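Local coordinates for regulatory protein E2 (Bovine papillomavirus type 1, PDB 2JEX) that probably regulates viral transcription and, together with the E1 protein, the initiation of viral DNA replication, this chain being its N-terminal transactivation domain, at residues M16-K21 / L26-L31; M103-R108 / I168-F173; L137-E142 / L157-M162. The protein carries 1 engineered substitution. All coordinates share one frame; numbering follows the deposited sequence.

Interaction 1 (M16-K21 / L26-L31); sequences MQLIEK and LQDHIL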
loop_
_atom_site.group_PDB
_atom_site.type_symbol
_atom_site.label_atom_id
_atom_site.label_comp_id
_atom_site.label_asym_id
_atom_site.label_seq_id
_atom_site.Cartn_x
_atom_site.Cartn_y
_atom_site.Cartn_z
ATOM N N MET A 16 17.458 0.776 9.360
ATOM C CA MET A 16 18.249 1.938 8.944
ATOM C C MET A 16 19.254 1.599 7.837
ATOM O O MET A 16 19.522 2.422 6.959
ATOM C CB MET A 16 18.953 2.561 10.153
ATOM C CG MET A 16 19.181 4.064 10.046
ATOM S SD MET A 16 19.668 4.845 11.612
ATOM C CE MET A 16 18.149 4.725 12.563
ATOM N N GLN A 17 19.797 0.382 7.884
ATOM C CA GLN A 17 20.710 -0.120 6.849
ATOM C C GLN A 17 20.000 -0.401 5.530
ATOM O O GLN A 17 20.549 -0.166 4.460
ATOM C CB GLN A 17 21.412 -1.397 7.319
ATOM C CG GLN A 17 22.646 -1.159 8.182
ATOM C CD GLN A 17 23.185 -2.438 8.815
ATOM O OE1 GLN A 17 22.468 -3.439 8.951
ATOM N NE2 GLN A 17 24.456 -2.403 9.215
ATOM N N LEU A 18 18.782 -0.923 5.615
ATOM C CA LEU A 18 18.045 -1.324 4.423
ATOM C C LEU A 18 17.384 -0.146 3.712
ATOM O O LEU A 18 17.246 -0.160 2.485
ATOM C CB LEU A 18 17.039 -2.434 4.752
ATOM C CG LEU A 18 17.677 -3.818 4.939
ATOM C CD1 LEU A 18 16.725 -4.790 5.608
ATOM C CD2 LEU A 18 18.189 -4.390 3.619
ATOM N N ILE A 19 16.992 0.869 4.482
ATOM C CA ILE A 19 16.483 2.120 3.911
ATOM C C ILE A 19 17.585 2.824 3.106
ATOM O O ILE A 19 17.360 3.203 1.949
ATOM C CB ILE A 19 15.863 3.058 4.994
ATOM C CG1 ILE A 19 14.566 2.455 5.558
ATOM C CG2 ILE A 19 15.602 4.460 4.421
ATOM C CD1 ILE A 19 14.098 3.071 6.887
ATOM N N GLU A 20 18.768 2.974 3.705
ATOM C CA GLU A 20 19.932 3.550 3.012
ATOM C C GLU A 20 20.249 2.809 1.716
ATOM O O GLU A 20 20.423 3.431 0.668
ATOM C CB GLU A 20 21.171 3.550 3.913
ATOM C CG GLU A 20 21.202 4.657 4.954
ATOM C CD GLU A 20 22.522 4.713 5.715
ATOM O OE1 GLU A 20 23.561 5.043 5.098
ATOM O OE2 GLU A 20 22.517 4.437 6.937
ATOM N N LYS A 21 20.318 1.480 1.802
ATOM C CA LYS A 21 20.571 0.606 0.654
ATOM C C LYS A 21 19.543 0.807 -0.458
ATOM O O LYS A 21 19.903 0.849 -1.635
ATOM C CB LYS A 21 20.598 -0.861 1.109
ATOM C CG LYS A 21 20.334 -1.897 0.017
ATOM C CD LYS A 21 20.139 -3.283 0.606
ATOM C CE LYS A 21 21.425 -4.074 0.625
ATOM N NZ LYS A 21 21.667 -4.721 -0.692
ATOM N N LEU A 26 13.208 -8.308 -3.430
ATOM C CA LEU A 26 12.132 -8.676 -2.512
ATOM C C LEU A 26 12.613 -9.209 -1.147
ATOM O O LEU A 26 11.998 -8.929 -0.122
ATOM C CB LEU A 26 11.181 -9.682 -3.187
ATOM C CG LEU A 26 9.875 -10.132 -2.491
ATOM C CD1 LEU A 26 9.072 -8.972 -1.851
ATOM C CD2 LEU A 26 8.996 -10.909 -3.466
ATOM N N GLN A 27 13.712 -9.955 -1.151
ATOM C CA GLN A 27 14.255 -10.566 0.057
ATOM C C GLN A 27 14.756 -9.547 1.079
ATOM O O GLN A 27 14.604 -9.744 2.276
ATOM C CB GLN A 27 15.364 -11.561 -0.293
ATOM C CG GLN A 27 15.764 -12.482 0.852
ATOM C CD GLN A 27 14.578 -13.196 1.479
ATOM O OE1 GLN A 27 14.396 -13.167 2.696
ATOM N NE2 GLN A 27 13.759 -13.838 0.643
ATOM N N ASP A 28 15.347 -8.459 0.600
ATOM C CA ASP A 28 15.739 -7.365 1.479
ATOM C C ASP A 28 14.537 -6.712 2.167
ATOM O O ASP A 28 14.649 -6.234 3.298
ATOM C CB ASP A 28 16.534 -6.322 0.700
ATOM C CG ASP A 28 17.918 -6.804 0.334
ATOM O OD1 ASP A 28 18.281 -6.716 -0.859
ATOM O OD2 ASP A 28 18.642 -7.278 1.236
ATOM N N HIS A 29 13.394 -6.700 1.488
ATOM C CA HIS A 29 12.178 -6.109 2.035
ATOM C C HIS A 29 11.481 -7.046 3.019
ATOM O O HIS A 29 10.938 -6.606 4.022
ATOM C CB HIS A 29 11.247 -5.666 0.903
ATOM C CG HIS A 29 11.896 -4.712 -0.052
ATOM N ND1 HIS A 29 12.660 -3.646 0.371
ATOM C CD2 HIS A 29 11.918 -4.678 -1.405
ATOM C CE1 HIS A 29 13.120 -2.992 -0.679
ATOM N NE2 HIS A 29 12.680 -3.594 -1.769
ATOM N N ILE A 30 11.504 -8.339 2.723
ATOM C CA ILE A 30 11.121 -9.357 3.690
ATOM C C ILE A 30 11.920 -9.148 4.977
ATOM O O ILE A 30 11.341 -9.088 6.064
ATOM C CB ILE A 30 11.319 -10.790 3.124
ATOM C CG1 ILE A 30 10.325 -11.034 1.975
ATOM C CG2 ILE A 30 11.193 -11.850 4.256
ATOM C CD1 ILE A 30 10.517 -12.319 1.195
ATOM N N LEU A 31 13.238 -9.000 4.827
ATOM C CA LEU A 31 14.166 -8.751 5.929
ATOM C C LEU A 31 13.851 -7.487 6.707
ATOM O O LEU A 31 13.884 -7.493 7.932
ATOM C CB LEU A 31 15.599 -8.676 5.400
ATOM C CG LEU A 31 16.607 -9.806 5.603
ATOM C CD1 LEU A 31 15.966 -11.165 5.889
ATOM C CD2 LEU A 31 17.543 -9.869 4.396
#
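Leu-18 and Asp-28 are the nearest CA pair of segments 16-21 and 26-31, which lie on consecutive helices: their CA atoms are 7.1 Å apart, while the axes of the two helical segments pass at 10.3 Å. The N-to-C directions differ by 150°, so the two run roughly antiparallel, and at this spacing side chains bridge most of the gap. Leu-18 does the bridging. With CG set beside its own backbone N and anti to the carbonyl carbon (chi1 -76°), its two methyls spread over the backbone and side chain of Asp-28. CD1 comes 3.4 Å from Asp-28 O, a van der Waals contact with a backbone oxygen, and meets Leu-31 CB at 4.1 Å, one turn further along the second helix. The other methyl, CD2, rests against the aspartate, 3.9 Å from Asp-28 CB and close to its carboxylate, the two side chains crossing at about a right angle. This is a helical hairpin, the last turn of helix 4-21 joined by a short connection to helix 26-48, in the helical part of the E2 transactivation domain. Nearer the C-terminal end of the first helix, Lys-21 reaches the same carboxylate. Its chain leaves anti to the backbone N (chi1 158°) and then bends at chi3 and chi4, which brings NZ to 3.9 Å from Asp-28 OD1, a long salt bridge. The stronger partner of Asp-28 OD1 is Ser-23 OG, in the connection itself, so the aspartate is hydrogen-bonded to the turn while the lysine probably adds a weaker electrostatic attraction. Tyr-32 extends the apolar contact on Leu-18. On another side of the second helix, Leu-26 and Ile-30 pack on helix 62-83, and His-29 NE2 is hydrogen-bonded to Trp-92 O.

Interaction 2 (M103-R108 / I168-F173); sequences MSEPKR and IYYSAF. Engineered in segment 168-173: Ala-172 (natural residue Arg).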
loop_
_atom_site.group_PDB
_atom_site.type_symbol
_atom_site.label_atom_id
_atom_site.label_comp_id
_atom_site.label_asym_id
_atom_site.label_seq_id
_atom_site.Cartn_x
_atom_site.Cartn_y
_atom_site.Cartn_z
ATOM N N MET A 103 -1.911 -0.208 1.502
ATOM C CA MET A 103 -3.179 0.203 2.100
ATOM C C MET A 103 -3.907 1.228 1.269
ATOM O O MET A 103 -5.114 1.397 1.426
ATOM C CB MET A 103 -2.971 0.692 3.545
ATOM C CG MET A 103 -2.851 -0.420 4.526
ATOM S SD MET A 103 -4.289 -1.495 4.647
ATOM C CE MET A 103 -3.797 -2.809 3.579
ATOM N N SER A 104 -3.172 1.894 0.378
ATOM C CA SER A 104 -3.761 2.661 -0.727
ATOM C C SER A 104 -4.809 1.814 -1.437
ATOM O O SER A 104 -4.795 0.580 -1.330
ATOM C CB SER A 104 -2.689 3.047 -1.760
ATOM O OG SER A 104 -1.763 3.994 -1.246
ATOM N N GLU A 105 -5.700 2.474 -2.180
ATOM C CA GLU A 105 -6.799 1.790 -2.861
ATOM C C GLU A 105 -6.369 1.181 -4.199
ATOM O O GLU A 105 -5.639 1.815 -4.973
ATOM C CB GLU A 105 -7.999 2.723 -3.039
ATOM C CG GLU A 105 -8.758 3.017 -1.737
ATOM C CD GLU A 105 -9.886 2.025 -1.443
ATOM O OE1 GLU A 105 -10.901 2.451 -0.843
ATOM O OE2 GLU A 105 -9.770 0.829 -1.795
ATOM N N PRO A 106 -6.793 -0.074 -4.461
ATOM C CA PRO A 106 -7.610 -0.900 -3.567
ATOM C C PRO A 106 -6.783 -1.558 -2.456
ATOM O O PRO A 106 -5.609 -1.896 -2.667
ATOM C CB PRO A 106 -8.198 -1.947 -4.514
ATOM C CG PRO A 106 -7.148 -2.119 -5.563
ATOM C CD PRO A 106 -6.457 -0.787 -5.711
ATOM N N LYS A 107 -7.409 -1.742 -1.293
ATOM C CA LYS A 107 -6.711 -2.088 -0.052
ATOM C C LYS A 107 -6.214 -3.533 0.013
ATOM O O LYS A 107 -6.840 -4.443 -0.536
ATOM C CB LYS A 107 -7.609 -1.814 1.162
ATOM C CG LYS A 107 -7.929 -0.351 1.397
ATOM C CD LYS A 107 -8.655 -0.150 2.735
ATOM C CE LYS A 107 -9.166 1.291 2.847
ATOM N NZ LYS A 107 -10.108 1.449 3.993
ATOM N N ARG A 108 -5.099 -3.725 0.723
ATOM C CA ARG A 108 -4.479 -5.039 0.936
ATOM C C ARG A 108 -3.961 -5.715 -0.342
ATOM O O ARG A 108 -4.209 -6.898 -0.573
ATOM C CB ARG A 108 -5.404 -5.985 1.724
ATOM C CG ARG A 108 -5.697 -5.537 3.144
ATOM C CD ARG A 108 -5.974 -6.718 4.060
ATOM N NE ARG A 108 -5.498 -6.507 5.432
ATOM C CZ ARG A 108 -5.578 -5.363 6.118
ATOM N NH1 ARG A 108 -6.143 -4.281 5.588
ATOM N NH2 ARG A 108 -5.103 -5.307 7.354
ATOM N N ILE A 168 -13.763 -4.422 -12.262
ATOM C CA ILE A 168 -14.283 -4.392 -10.894
ATOM C C ILE A 168 -13.908 -3.077 -10.212
ATOM O O ILE A 168 -12.735 -2.805 -9.944
ATOM C CB ILE A 168 -13.878 -5.652 -10.079
ATOM C CG1 ILE A 168 -14.539 -6.892 -10.696
ATOM C CG2 ILE A 168 -14.315 -5.523 -8.617
ATOM C CD1 ILE A 168 -13.719 -8.161 -10.617
ATOM N N TYR A 169 -14.926 -2.264 -9.953
ATOM C CA TYR A 169 -14.735 -0.899 -9.482
ATOM C C TYR A 169 -14.519 -0.834 -7.984
ATOM O O TYR A 169 -15.293 -1.409 -7.216
ATOM C CB TYR A 169 -15.923 -0.020 -9.891
ATOM C CG TYR A 169 -16.044 0.148 -11.393
ATOM C CD1 TYR A 169 -15.418 1.211 -12.047
ATOM C CD2 TYR A 169 -16.771 -0.767 -12.162
ATOM C CE1 TYR A 169 -15.512 1.360 -13.417
ATOM C CE2 TYR A 169 -16.875 -0.623 -13.534
ATOM C CZ TYR A 169 -16.243 0.443 -14.156
ATOM O OH TYR A 169 -16.345 0.594 -15.516
ATOM N N TYR A 170 -13.450 -0.147 -7.581
ATOM C CA TYR A 170 -13.169 0.103 -6.165
ATOM C C TYR A 170 -13.463 1.556 -5.794
ATOM O O TYR A 170 -13.559 1.902 -4.617
ATOM C CB TYR A 170 -11.740 -0.313 -5.788
ATOM C CG TYR A 170 -10.606 0.425 -6.480
ATOM C CD1 TYR A 170 -10.083 1.605 -5.943
ATOM C CD2 TYR A 170 -10.022 -0.084 -7.645
ATOM C CE1 TYR A 170 -9.029 2.274 -6.561
ATOM C CE2 TYR A 170 -8.968 0.579 -8.278
ATOM C CZ TYR A 170 -8.479 1.752 -7.726
ATOM O OH TYR A 170 -7.440 2.411 -8.331
ATOM N N SER A 171 -13.613 2.393 -6.814
ATOM C CA SER A 171 -13.988 3.784 -6.636
ATOM C C SER A 171 -15.057 4.130 -7.663
ATOM O O SER A 171 -15.074 3.578 -8.774
ATOM C CB SER A 171 -12.763 4.672 -6.817
ATOM O OG SER A 171 -12.910 5.914 -6.154
ATOM N N ALA A 172 -15.979 5.007 -7.286
ATOM C CA ALA A 172 -17.007 5.475 -8.206
ATOM C C ALA A 172 -16.907 6.985 -8.337
ATOM O O ALA A 172 -16.971 7.698 -7.337
ATOM C CB ALA A 172 -18.385 5.075 -7.705
ATOM N N PHE A 173 -16.758 7.476 -9.561
ATOM C CA PHE A 173 -16.651 8.922 -9.769
ATOM C C PHE A 173 -17.958 9.679 -9.500
ATOM O O PHE A 173 -17.945 10.878 -9.212
ATOM C CB PHE A 173 -16.085 9.255 -11.156
ATOM C CG PHE A 173 -14.628 8.919 -11.321
ATOM C CD1 PHE A 173 -13.708 9.201 -10.309
ATOM C CD2 PHE A 173 -14.170 8.333 -12.494
ATOM C CE1 PHE A 173 -12.355 8.890 -10.461
ATOM C CE2 PHE A 173 -12.828 8.021 -12.655
ATOM C CZ PHE A 173 -11.917 8.305 -11.631
HETATM O O HOH W 1 -6.527 4.484 -7.047
#
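Tyr-170 OH lies 2.6 Å from a water at the edge of its ring, in the ring plane. That water also gives a weak hydrogen bond, 3.5 Å long, to Glu-105 O, and thus bridges the phenol to the backbone of the opposing loop. The rest of the contact is made by the ring itself. Pro-106 lies over one face, its CD 3.9 Å from the centroid of the Tyr-170 ring and 14° off the normal, a CH-pi contact. Pro-106 CB extends the overlap toward the root of the ring, 3.9 Å from Tyr-170 CG. The peptide bond before Pro-106 is cis, and Glu-105 meets the same ring obliquely, with its CB 3.7 Å from Tyr-170 CE1. Tyr-170 is presented to the loop by a chi1 of 63°, which places CG between the backbone N and the carbonyl carbon. Glu-105 touches mainly through its base, CB. This is surface packing of a loop against segment 168-173, which carries the edge strand 166-169 at one margin of the antiparallel sheet. Segment 103-108 links helix 99-103 to strand 110-120. Pro-106 also touches Leu-137 and Tyr-170 touches Val-133, both on strand 128-140, while Leu-157 of the adjacent strand packs on Tyr-170.

Interaction 3 (L137-E142 / L157-M162); sequences LYMRTE and LYYCTM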
loop_
_atom_site.group_PDB
_atom_site.type_symbol
_atom_site.label_atom_id
_atom_site.label_comp_id
_atom_site.label_asym_id
_atom_site.label_seq_id
_atom_site.Cartn_x
_atom_site.Cartn_y
_atom_site.Cartn_z
ATOM N N LEU A 137 -1.123 -4.481 -10.051
ATOM C CA LEU A 137 -1.639 -4.824 -8.733
ATOM C C LEU A 137 -1.456 -6.308 -8.483
ATOM O O LEU A 137 -1.799 -7.137 -9.329
ATOM C CB LEU A 137 -3.126 -4.470 -8.610
ATOM C CG LEU A 137 -3.642 -3.054 -8.899
ATOM C CD1 LEU A 137 -5.160 -2.994 -8.741
ATOM C CD2 LEU A 137 -2.979 -2.036 -7.994
ATOM N N TYR A 138 -0.917 -6.633 -7.312
ATOM C CA TYR A 138 -0.653 -8.017 -6.933
ATOM C C TYR A 138 -1.506 -8.391 -5.721
ATOM O O TYR A 138 -1.245 -7.943 -4.599
ATOM C CB TYR A 138 0.838 -8.212 -6.644
ATOM C CG TYR A 138 1.744 -7.742 -7.762
ATOM C CD1 TYR A 138 2.081 -6.391 -7.888
ATOM C CD2 TYR A 138 2.263 -8.644 -8.692
ATOM C CE1 TYR A 138 2.905 -5.946 -8.916
ATOM C CE2 TYR A 138 3.097 -8.209 -9.727
ATOM C CZ TYR A 138 3.410 -6.858 -9.830
ATOM O OH TYR A 138 4.227 -6.412 -10.833
ATOM N N MET A 139 -2.531 -9.207 -5.963
ATOM C CA MET A 139 -3.527 -9.533 -4.944
ATOM C C MET A 139 -3.688 -11.027 -4.701
ATOM O O MET A 139 -3.653 -11.832 -5.632
ATOM C CB MET A 139 -4.883 -8.888 -5.272
ATOM C CG MET A 139 -5.201 -8.765 -6.757
ATOM S SD MET A 139 -6.538 -7.594 -7.115
ATOM C CE MET A 139 -7.957 -8.532 -6.528
ATOM N N ARG A 140 -3.858 -11.384 -3.431
ATOM C CA ARG A 140 -4.086 -12.764 -3.046
ATOM C C ARG A 140 -5.535 -13.153 -3.299
ATOM O O ARG A 140 -6.461 -12.504 -2.807
ATOM C CB ARG A 140 -3.707 -13.008 -1.578
ATOM C CG ARG A 140 -3.637 -14.495 -1.206
ATOM C CD ARG A 140 -2.970 -14.737 0.145
ATOM N NE ARG A 140 -3.818 -14.338 1.273
ATOM C CZ ARG A 140 -3.437 -14.359 2.548
ATOM N NH1 ARG A 140 -2.213 -14.756 2.881
ATOM N NH2 ARG A 140 -4.285 -13.977 3.498
ATOM N N THR A 141 -5.704 -14.200 -4.102
ATOM C CA THR A 141 -6.979 -14.887 -4.283
ATOM C C THR A 141 -6.879 -16.166 -3.456
ATOM O O THR A 141 -5.860 -16.398 -2.796
ATOM C CB THR A 141 -7.214 -15.244 -5.776
ATOM O OG1 THR A 141 -6.734 -14.180 -6.612
ATOM C CG2 THR A 141 -8.697 -15.480 -6.067
ATOM N N GLU A 142 -7.926 -16.990 -3.478
ATOM C CA GLU A 142 -7.844 -18.341 -2.921
ATOM C C GLU A 142 -6.907 -19.184 -3.796
ATOM O O GLU A 142 -6.509 -20.289 -3.424
ATOM C CB GLU A 142 -9.235 -18.973 -2.833
ATOM C CG GLU A 142 -9.374 -20.040 -1.745
ATOM C CD GLU A 142 -9.239 -19.478 -0.333
ATOM O OE1 GLU A 142 -9.761 -18.373 -0.066
ATOM O OE2 GLU A 142 -8.612 -20.149 0.514
ATOM N N LEU A 157 -12.577 4.139 -10.786
ATOM C CA LEU A 157 -11.330 3.402 -10.807
ATOM C C LEU A 157 -11.670 1.941 -10.570
ATOM O O LEU A 157 -12.559 1.622 -9.781
ATOM C CB LEU A 157 -10.393 3.942 -9.736
ATOM C CG LEU A 157 -10.246 5.462 -9.628
ATOM C CD1 LEU A 157 -9.569 5.836 -8.299
ATOM C CD2 LEU A 157 -9.446 5.992 -10.772
ATOM N N TYR A 158 -10.974 1.063 -11.278
ATOM C CA TYR A 158 -11.359 -0.342 -11.379
ATOM C C TYR A 158 -10.120 -1.186 -11.619
ATOM O O TYR A 158 -9.089 -0.682 -12.079
ATOM C CB TYR A 158 -12.325 -0.542 -12.562
ATOM C CG TYR A 158 -11.663 -0.332 -13.912
ATOM C CD1 TYR A 158 -10.920 -1.353 -14.513
ATOM C CD2 TYR A 158 -11.758 0.889 -14.579
ATOM C CE1 TYR A 158 -10.291 -1.166 -15.731
ATOM C CE2 TYR A 158 -11.139 1.086 -15.823
ATOM C CZ TYR A 158 -10.407 0.054 -16.386
ATOM O OH TYR A 158 -9.785 0.217 -17.598
ATOM N N TYR A 159 -10.240 -2.475 -11.328
ATOM C CA TYR A 159 -9.233 -3.455 -11.721
ATOM C C TYR A 159 -9.936 -4.605 -12.418
ATOM O O TYR A 159 -11.115 -4.858 -12.162
ATOM C CB TYR A 159 -8.428 -3.951 -10.505
ATOM C CG TYR A 159 -9.240 -4.699 -9.462
ATOM C CD1 TYR A 159 -9.791 -4.026 -8.368
ATOM C CD2 TYR A 159 -9.446 -6.075 -9.561
ATOM C CE1 TYR A 159 -10.536 -4.695 -7.408
ATOM C CE2 TYR A 159 -10.193 -6.758 -8.605
ATOM C CZ TYR A 159 -10.732 -6.057 -7.527
ATOM O OH TYR A 159 -11.471 -6.722 -6.573
ATOM N N CYS A 160 -9.222 -5.293 -13.303
ATOM C CA CYS A 160 -9.775 -6.476 -13.963
ATOM C C CYS A 160 -8.964 -7.747 -13.720
ATOM O O CYS A 160 -7.733 -7.708 -13.619
ATOM C CB CYS A 160 -10.019 -6.246 -15.462
ATOM S SG CYS A 160 -9.039 -4.943 -16.242
ATOM N N THR A 161 -9.686 -8.863 -13.609
ATOM C CA THR A 161 -9.108 -10.191 -13.380
ATOM C C THR A 161 -9.822 -11.196 -14.283
ATOM O O THR A 161 -10.819 -10.856 -14.931
ATOM C CB THR A 161 -9.259 -10.643 -11.902
ATOM O OG1 THR A 161 -10.641 -10.891 -11.610
ATOM C CG2 THR A 161 -8.712 -9.589 -10.927
ATOM N N MET A 162 -9.329 -12.429 -14.326
ATOM C CA MET A 162 -9.977 -13.457 -15.142
ATOM C C MET A 162 -10.630 -14.565 -14.305
ATOM O O MET A 162 -10.782 -15.708 -14.761
ATOM C CB MET A 162 -9.020 -14.009 -16.211
ATOM C CG MET A 162 -8.484 -12.940 -17.169
ATOM S SD MET A 162 -9.785 -11.940 -17.931
ATOM C CE MET A 162 -8.915 -10.401 -18.241
#
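A Met-aromatic contact on one face of the antiparallel beta-sheet of the transactivation domain joins Met-139 to Tyr-159. The two belong to strands 128-140 and 157-161, which are not neighbours: strand 145-152 runs between them, and the side chains reach across it. The CA atoms of Leu-137 and Tyr-159 are accordingly 8.3 Å apart. Met-139 SD sits over one face of the Tyr-159 ring, 4.3 Å from its centroid and 23° off the normal, shifted toward the rim. Rotation about the CG-SD bond (chi3 -73°) carries the methyl along the outer half of the ring, where Met-139 CE also lies 4.0 Å from Tyr-159 OH. The side chains of Met-139 and Tyr-159 thus meet at a slant, sulfur and methyl both engaging the CD2-CE2 side of the phenol. Leu-137, two residues earlier and buried, holds the root of the same tyrosine, crossing it at about a right angle. The strand between takes part as well: Leu-137 and Met-139 are hydrogen-bonded through their backbones to Ala-148 and Gln-146 respectively, and Leu-137 packs on Ala-150. Tyr-159 in turn touches Ile-168 on strand 166-169, carrying the packing on to the edge strand. Between the two segments the closest approaches are Met-139 CE at 3.5 Å from Tyr-159 CE2 and Leu-137 CD1 at 3.8 Å from Tyr-159 CB.

In the fold
From the N terminus, interaction 1 comes first, closing the short connection between helices 4-21 and 26-48 before either of the others opens. Interaction 2 then closes a long loop, from the segment after helix 99-103 to segment 168-173 on strand 166-169, and most of what it encloses is strand. Interaction 3 is nested inside that loop, tying strand 128-140 to strand 157-161. Interactions 2 and 3 have centres 10 Å apart and touch directly, since strands 157-161 and 166-169 are sheet neighbours: Ile-168 N lies 2.7 Å from Tyr-159 O, a probable hydrogen bond. Interaction 1 stands apart among the helices, its centre 28 Å from that of interaction 2.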